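Local coordinates for uncharacterized protein (Wolinella succinogenes, PDB 3JYG) that is of unknown function but belongs to the 6-pyruvoyl tetrahydropterin synthase family and carries a zinc ion held by histidines, at residues A[71-74]-A[75-79]; A[123-126]-A[127-130]; A[146-149]-A[150-153]. All coordinates share one frame; numbering follows the deposited sequence.

Contact 1 of 3, residues A[71-74]-A[75-79]; sequences RFID and EVLDH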
loop_
_atom_site.group_PDB
_atom_site.type_symbol
_atom_site.label_atom_id
_atom_site.label_comp_id
_atom_site.label_asym_id
_atom_site.label_seq_id
_atom_site.Cartn_x
_atom_site.Cartn_y
_atom_site.Cartn_z
ATOM N N ARG A 71 -8.922 13.199 -16.406
ATOM C CA ARG A 71 -8.784 14.066 -17.565
ATOM C C ARG A 71 -7.809 15.195 -17.259
ATOM O O ARG A 71 -6.936 15.485 -18.058
ATOM C CB ARG A 71 -10.138 14.621 -17.986
ATOM C CG ARG A 71 -10.182 15.042 -19.479
ATOM C CD ARG A 71 -11.602 15.476 -19.892
ATOM N NE ARG A 71 -12.085 16.434 -18.911
ATOM C CZ ARG A 71 -13.307 16.960 -18.862
ATOM N NH1 ARG A 71 -14.229 16.650 -19.774
ATOM N NH2 ARG A 71 -13.597 17.808 -17.885
ATOM N N PHE A 72 -7.984 15.823 -16.108
ATOM C CA PHE A 72 -7.048 16.818 -15.604
ATOM C C PHE A 72 -5.564 16.365 -15.565
ATOM O O PHE A 72 -4.705 17.011 -16.157
ATOM C CB PHE A 72 -7.498 17.341 -14.234
ATOM C CG PHE A 72 -6.519 18.301 -13.626
ATOM C CD1 PHE A 72 -6.461 19.625 -14.068
ATOM C CD2 PHE A 72 -5.602 17.878 -12.673
ATOM C CE1 PHE A 72 -5.540 20.531 -13.534
ATOM C CE2 PHE A 72 -4.656 18.789 -12.145
ATOM C CZ PHE A 72 -4.638 20.117 -12.582
ATOM N N ILE A 73 -5.274 15.245 -14.933
ATOM C CA ILE A 73 -3.927 14.690 -14.942
ATOM C C ILE A 73 -3.428 14.483 -16.382
ATOM O O ILE A 73 -2.287 14.853 -16.701
ATOM C CB ILE A 73 -3.871 13.331 -14.157
ATOM C CG1 ILE A 73 -4.216 13.522 -12.663
ATOM C CG2 ILE A 73 -2.513 12.608 -14.333
ATOM C CD1 ILE A 73 -3.325 14.440 -11.896
ATOM N N ASP A 74 -4.276 13.886 -17.225
ATOM C CA ASP A 74 -3.919 13.506 -18.607
ATOM C C ASP A 74 -3.691 14.760 -19.486
ATOM O O ASP A 74 -2.721 14.837 -20.272
ATOM C CB ASP A 74 -5.015 12.608 -19.227
ATOM C CG ASP A 74 -5.012 11.145 -18.684
ATOM O OD1 ASP A 74 -4.135 10.753 -17.858
ATOM O OD2 ASP A 74 -5.937 10.369 -19.073
ATOM N N GLU A 75 -4.579 15.748 -19.340
ATOM C CA GLU A 75 -4.597 16.904 -20.226
ATOM C C GLU A 75 -3.698 18.026 -19.771
ATOM O O GLU A 75 -3.208 18.809 -20.616
ATOM C CB GLU A 75 -6.031 17.386 -20.505
ATOM C CG GLU A 75 -6.734 16.348 -21.397
ATOM C CD GLU A 75 -8.155 16.650 -21.745
ATOM O OE1 GLU A 75 -8.640 17.747 -21.427
ATOM O OE2 GLU A 75 -8.811 15.756 -22.352
ATOM N N VAL A 76 -3.467 18.100 -18.450
ATOM C CA VAL A 76 -2.700 19.211 -17.878
ATOM C C VAL A 76 -1.266 18.883 -17.452
ATOM O O VAL A 76 -0.355 19.672 -17.758
ATOM C CB VAL A 76 -3.464 19.942 -16.725
ATOM C CG1 VAL A 76 -2.573 21.058 -16.096
ATOM C CG2 VAL A 76 -4.837 20.498 -17.280
ATOM N N LEU A 77 -1.077 17.750 -16.761
ATOM C CA LEU A 77 0.216 17.401 -16.169
ATOM C C LEU A 77 1.053 16.392 -16.942
ATOM O O LEU A 77 2.265 16.443 -16.866
ATOM C CB LEU A 77 0.045 16.919 -14.720
ATOM C CG LEU A 77 -0.771 17.839 -13.798
ATOM C CD1 LEU A 77 -0.878 17.181 -12.436
ATOM C CD2 LEU A 77 -0.080 19.195 -13.645
ATOM N N ASP A 78 0.431 15.494 -17.710
ATOM C CA ASP A 78 1.224 14.415 -18.326
ATOM C C ASP A 78 2.103 14.962 -19.443
ATOM O O ASP A 78 1.631 15.751 -20.250
ATOM C CB ASP A 78 0.345 13.302 -18.870
ATOM C CG ASP A 78 1.167 12.135 -19.414
ATOM O OD1 ASP A 78 2.013 11.553 -18.672
ATOM O OD2 ASP A 78 1.011 11.844 -20.630
ATOM N N HIS A 79 3.367 14.528 -19.476
ATOM C CA HIS A 79 4.311 14.980 -20.499
ATOM C C HIS A 79 4.591 16.466 -20.426
ATOM O O HIS A 79 4.706 17.140 -21.457
ATOM C CB HIS A 79 3.847 14.528 -21.908
ATOM C CG HIS A 79 4.177 13.088 -22.189
ATOM N ND1 HIS A 79 3.550 12.038 -21.548
ATOM C CD2 HIS A 79 5.131 12.533 -22.975
ATOM C CE1 HIS A 79 4.101 10.899 -21.935
ATOM N NE2 HIS A 79 5.053 11.170 -22.812
HETATM O O HOH W 1 -0.719 16.942 -20.540
#
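One face of the F72 ring is covered by V76, whose CB sits 4.2 Å from the ring centroid in a CH-pi contact, while L77 CD1 comes in obliquely, 4.1 Å from F72 CE2. With CG anti to the backbone N (chi1 176°), the phenyl ring is carried beside its own carbonyl and under the valine one turn on. L77 CD1 also meets I73 CD1 at 3.7 Å, joining the apolar chains on the buried side, where F13 of strand 3-17 and L148 and L151 of helix 141-155 close over them. On the exposed side the E75 carboxylate lies along the aliphatic part of R71, E75 OE2 3.3 Å from R71 CG. R71 NE and E75 OE1 stay 4.5 Å apart, with the oxygen far out of the guanidinium plane, so any attraction is probably only electrostatic. The backbone changes its bonding here: two bent bonds share I73 O, from L77 N (3.1 Å) and D78 N (3.0 Å). A water donates to D74 O and D78 O, bridging them. The i to i+5 bond marks a wider, pi-type turn in the C-terminal part of helix 67-77, ahead of strand 80-84.

Contact 2 of 3, residues A[123-126]-A[127-130]; sequences SPIL and ELYE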
loop_
_atom_site.group_PDB
_atom_site.type_symbol
_atom_site.label_atom_id
_atom_site.label_comp_id
_atom_site.label_asym_id
_atom_site.label_seq_id
_atom_site.Cartn_x
_atom_site.Cartn_y
_atom_site.Cartn_z
ATOM N N SER A 123 8.989 26.920 -34.443
ATOM C CA SER A 123 8.307 25.716 -33.961
ATOM C C SER A 123 8.868 25.124 -32.666
ATOM O O SER A 123 8.095 24.777 -31.766
ATOM C CB SER A 123 8.321 24.631 -35.041
ATOM O OG SER A 123 7.527 25.080 -36.110
ATOM N N PRO A 124 10.206 24.972 -32.589
ATOM C CA PRO A 124 10.796 24.429 -31.364
ATOM C C PRO A 124 10.568 25.314 -30.159
ATOM O O PRO A 124 10.422 24.786 -29.029
ATOM C CB PRO A 124 12.287 24.359 -31.691
ATOM C CG PRO A 124 12.318 24.213 -33.257
ATOM C CD PRO A 124 11.261 25.265 -33.599
ATOM N N ILE A 125 10.492 26.618 -30.381
ATOM C CA ILE A 125 10.300 27.551 -29.286
ATOM C C ILE A 125 8.872 27.391 -28.734
ATOM O O ILE A 125 8.666 27.359 -27.511
ATOM C CB ILE A 125 10.660 29.026 -29.685
ATOM C CG1 ILE A 125 12.186 29.207 -29.837
ATOM C CG2 ILE A 125 10.078 30.032 -28.656
ATOM C CD1 ILE A 125 13.000 28.883 -28.634
ATOM N N LEU A 126 7.911 27.231 -29.631
ATOM C CA LEU A 126 6.542 26.887 -29.243
ATOM C C LEU A 126 6.428 25.572 -28.433
ATOM O O LEU A 126 5.691 25.516 -27.456
ATOM C CB LEU A 126 5.633 26.856 -30.461
ATOM C CG LEU A 126 5.452 28.239 -31.087
ATOM C CD1 LEU A 126 4.543 28.211 -32.337
ATOM C CD2 LEU A 126 4.909 29.246 -30.080
ATOM N N GLU A 127 7.156 24.531 -28.842
ATOM C CA GLU A 127 7.130 23.236 -28.172
ATOM C C GLU A 127 7.720 23.394 -26.786
ATOM O O GLU A 127 7.301 22.735 -25.853
ATOM C CB GLU A 127 7.989 22.226 -28.949
ATOM C CG GLU A 127 7.476 21.984 -30.362
ATOM C CD GLU A 127 8.510 21.427 -31.307
ATOM O OE1 GLU A 127 9.674 21.095 -30.880
ATOM O OE2 GLU A 127 8.126 21.300 -32.489
ATOM N N LEU A 128 8.714 24.254 -26.655
ATOM C CA LEU A 128 9.305 24.522 -25.360
ATOM C C LEU A 128 8.244 25.127 -24.448
ATOM O O LEU A 128 8.022 24.625 -23.317
ATOM C CB LEU A 128 10.510 25.466 -25.521
ATOM C CG LEU A 128 11.010 26.178 -24.279
ATOM C CD1 LEU A 128 11.420 25.172 -23.212
ATOM C CD2 LEU A 128 12.222 27.066 -24.635
ATOM N N TYR A 129 7.585 26.201 -24.907
ATOM C CA TYR A 129 6.548 26.857 -24.053
ATOM C C TYR A 129 5.260 26.049 -23.811
ATOM O O TYR A 129 4.621 26.206 -22.731
ATOM C CB TYR A 129 6.258 28.299 -24.505
ATOM C CG TYR A 129 7.448 29.209 -24.251
ATOM C CD1 TYR A 129 7.821 29.558 -22.942
ATOM C CD2 TYR A 129 8.229 29.699 -25.303
ATOM C CE1 TYR A 129 8.909 30.379 -22.693
ATOM C CE2 TYR A 129 9.347 30.530 -25.054
ATOM C CZ TYR A 129 9.661 30.879 -23.742
ATOM O OH TYR A 129 10.751 31.677 -23.448
ATOM N N GLU A 130 4.884 25.179 -24.759
ATOM C CA GLU A 130 3.805 24.215 -24.509
ATOM C C GLU A 130 4.127 23.251 -23.360
ATOM O O GLU A 130 3.202 22.745 -22.723
ATOM C CB GLU A 130 3.371 23.429 -25.759
ATOM C CG GLU A 130 2.817 24.345 -26.867
ATOM C CD GLU A 130 1.281 24.397 -26.960
ATOM O OE1 GLU A 130 0.567 24.305 -25.930
ATOM O OE2 GLU A 130 0.779 24.530 -28.106
#
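Four successive i to i+4 bonds, from E127 N to S123 O through E130 N to L126 O, carry the chain from 123-126 into 127-130 as regular alpha-helix, the bond from Y129 N to I125 O being nearly straight (3.0 Å, 166° at the hydrogen). Across this backbone the main side-chain contact is between I125 and Y129, whose side chains run in parallel off the same flank of the helix. I125 CG2 comes to the edge of the phenol ring, in its plane, 3.7 Å from Y129 CE2. The branching of the isoleucine explains the choice of methyl: CG1 stands beside the backbone N (chi1 -72°), which turns CG2 to the other side, next to the carbonyl and toward the following turn. The ring also passes close to the main chain, with Y129 CD2 3.2 Å from I125 O. Beyond the two segments Y129 is buried among loop residues; F97 meets its ring edge-to-face, and its hydroxyl is hydrogen-bonded to H96 ND1. I125 CD1 and L128 CD2 make a looser apolar contact at 4.5 Å.

E127 runs back along the first turn instead: its CG, beside the backbone N, lies 3.2 Å from S123 O, and the extended chain beyond it brings E127 OE1 3.6 Å from P124 CA. E130 folds differently: its chain bends at chi2 (-100°) after CG has passed 3.2 Å from L126 O, and its OE1 forms a salt bridge with R112 of strand 110-113. Y129 is thus the buried residue of this surface helix, with I125 at its ring edge, while E127 is exposed and the charge of E130 is probably balanced by R112, which ties helix 123-131 to the sheet.

Contact 3 of 3, residues A[146-149]-A[150-153]; sequences SWLL and ELLR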
loop_
_atom_site.group_PDB
_atom_site.type_symbol
_atom_site.label_atom_id
_atom_site.label_comp_id
_atom_site.label_asym_id
_atom_site.label_seq_id
_atom_site.Cartn_x
_atom_site.Cartn_y
_atom_site.Cartn_z
ATOM N N SER A 146 -0.392 17.853 -1.685
ATOM C CA SER A 146 -1.231 18.917 -1.060
ATOM C C SER A 146 -2.071 19.708 -2.035
ATOM O O SER A 146 -3.221 20.026 -1.743
ATOM C CB SER A 146 -0.380 19.955 -0.301
ATOM O OG SER A 146 0.570 19.294 0.528
ATOM N N TRP A 147 -1.484 20.038 -3.190
ATOM C CA TRP A 147 -2.137 20.806 -4.209
ATOM C C TRP A 147 -3.321 20.004 -4.784
ATOM O O TRP A 147 -4.459 20.498 -4.935
ATOM C CB TRP A 147 -1.090 21.076 -5.321
ATOM C CG TRP A 147 -1.655 21.817 -6.470
ATOM C CD1 TRP A 147 -2.443 22.954 -6.425
ATOM C CD2 TRP A 147 -1.513 21.473 -7.849
ATOM N NE1 TRP A 147 -2.823 23.312 -7.726
ATOM C CE2 TRP A 147 -2.255 22.423 -8.606
ATOM C CE3 TRP A 147 -0.817 20.460 -8.526
ATOM C CZ2 TRP A 147 -2.290 22.401 -9.991
ATOM C CZ3 TRP A 147 -0.875 20.419 -9.917
ATOM C CH2 TRP A 147 -1.613 21.387 -10.632
ATOM N N LEU A 148 -3.074 18.717 -5.056
ATOM C CA LEU A 148 -4.142 17.893 -5.633
ATOM C C LEU A 148 -5.213 17.588 -4.600
ATOM O O LEU A 148 -6.405 17.534 -4.931
ATOM C CB LEU A 148 -3.569 16.605 -6.268
ATOM C CG LEU A 148 -2.570 16.798 -7.411
ATOM C CD1 LEU A 148 -1.902 15.461 -7.755
ATOM C CD2 LEU A 148 -3.200 17.431 -8.665
ATOM N N LEU A 149 -4.812 17.379 -3.346
ATOM C CA LEU A 149 -5.788 17.349 -2.254
ATOM C C LEU A 149 -6.690 18.621 -2.238
ATOM O O LEU A 149 -7.934 18.512 -2.182
ATOM C CB LEU A 149 -5.094 17.129 -0.878
ATOM C CG LEU A 149 -6.022 17.108 0.340
ATOM C CD1 LEU A 149 -7.055 16.003 0.305
ATOM C CD2 LEU A 149 -5.176 16.983 1.612
ATOM N N GLU A 150 -6.089 19.817 -2.326
ATOM C CA GLU A 150 -6.914 21.043 -2.342
ATOM C C GLU A 150 -7.882 21.031 -3.502
ATOM O O GLU A 150 -9.064 21.389 -3.359
ATOM C CB GLU A 150 -6.086 22.313 -2.491
ATOM C CG GLU A 150 -5.159 22.585 -1.392
ATOM C CD GLU A 150 -4.768 24.080 -1.341
ATOM O OE1 GLU A 150 -4.542 24.695 -2.412
ATOM O OE2 GLU A 150 -4.696 24.630 -0.228
ATOM N N LEU A 151 -7.374 20.637 -4.670
ATOM C CA LEU A 151 -8.166 20.630 -5.862
ATOM C C LEU A 151 -9.401 19.687 -5.689
ATOM O O LEU A 151 -10.546 20.048 -6.000
ATOM C CB LEU A 151 -7.266 20.222 -7.043
ATOM C CG LEU A 151 -7.915 20.014 -8.410
ATOM C CD1 LEU A 151 -8.767 21.249 -8.734
ATOM C CD2 LEU A 151 -6.808 19.860 -9.432
ATOM N N LEU A 152 -9.155 18.491 -5.157
ATOM C CA LEU A 152 -10.199 17.491 -4.979
ATOM C C LEU A 152 -11.159 17.941 -3.900
ATOM O O LEU A 152 -12.365 17.846 -4.077
ATOM C CB LEU A 152 -9.599 16.120 -4.626
ATOM C CG LEU A 152 -8.837 15.434 -5.771
ATOM C CD1 LEU A 152 -7.785 14.504 -5.217
ATOM C CD2 LEU A 152 -9.822 14.659 -6.669
ATOM N N ARG A 153 -10.650 18.441 -2.785
ATOM C CA ARG A 153 -11.593 18.907 -1.739
ATOM C C ARG A 153 -12.585 19.932 -2.252
ATOM O O ARG A 153 -13.751 19.903 -1.854
ATOM C CB ARG A 153 -10.896 19.441 -0.487
ATOM C CG ARG A 153 -10.254 18.344 0.362
ATOM C CD ARG A 153 -9.334 18.966 1.396
ATOM N NE ARG A 153 -10.118 19.608 2.453
ATOM C CZ ARG A 153 -9.626 20.362 3.445
ATOM N NH1 ARG A 153 -8.304 20.641 3.557
ATOM N NH2 ARG A 153 -10.483 20.874 4.312
#
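R153 CB begins its path over the carbonyl of L149, 3.5 Å from L149 O, and CG stays over the same oxygen at 3.4 Å. From CG the chain also reaches the leucine side chain: R153 CG lies 4.0 Å and CD 3.9 Å from L149 CD1, the two side chains running at a slant to one another. A bend at chi3 (73°) follows, and within this helical stretch the contact is made by the methylenes, before the guanidinium begins; beyond the two segments R153 packs on N180 of strand 174-180. The same L149 oxygen receives R153 N at 2.8 Å, in a bond nearly straight at the hydrogen (172°). These residues belong to helix 141-155, which with helix 67-77 packs on the sheet in the tunnelling fold (T-fold) of the 6-pyruvoyl tetrahydropterin synthase family, with L149 and L152 both set on V163 and V166 of strand 162-169. With L152 CG beside the backbone N and chi2 at 153°, L152 CD1 comes 3.3 Å from L148 O, close against the preceding turn. L148 CD2 and L151 CD2 approach more loosely, at 4.4 Å. On the turn before, E150 CG is 3.2 Å from S146 O. W147 NE1 is hydrogen-bonded to E108 O, and the indole meets F137. L149 and R153 both pack on L3 of the third subunit, and S146 on Y5 of that same chain.

In the fold
Contact 3 is the most buried of the three, contact 1 is partly buried, and contact 2 lies at the surface, its centre about 21 Å from the centre of the chain. Contacts 1 and 3 belong to two helices that pack on each other: F72 CE2 reaches L151 CD2 at 3.6 Å, and W147 lies against both F72 and L77. Contact 2, on helix 123-131, touches neither, its centre about 18 Å from that of contact 1 and about 29 Å from that of contact 3. Leucines dominate contact 3, contact 1 adds a water-bridged pi-type turn, and contact 2 leans on polar partners in nearby loops and strands. Only contacts 1 and 3 meet neighbouring subunits.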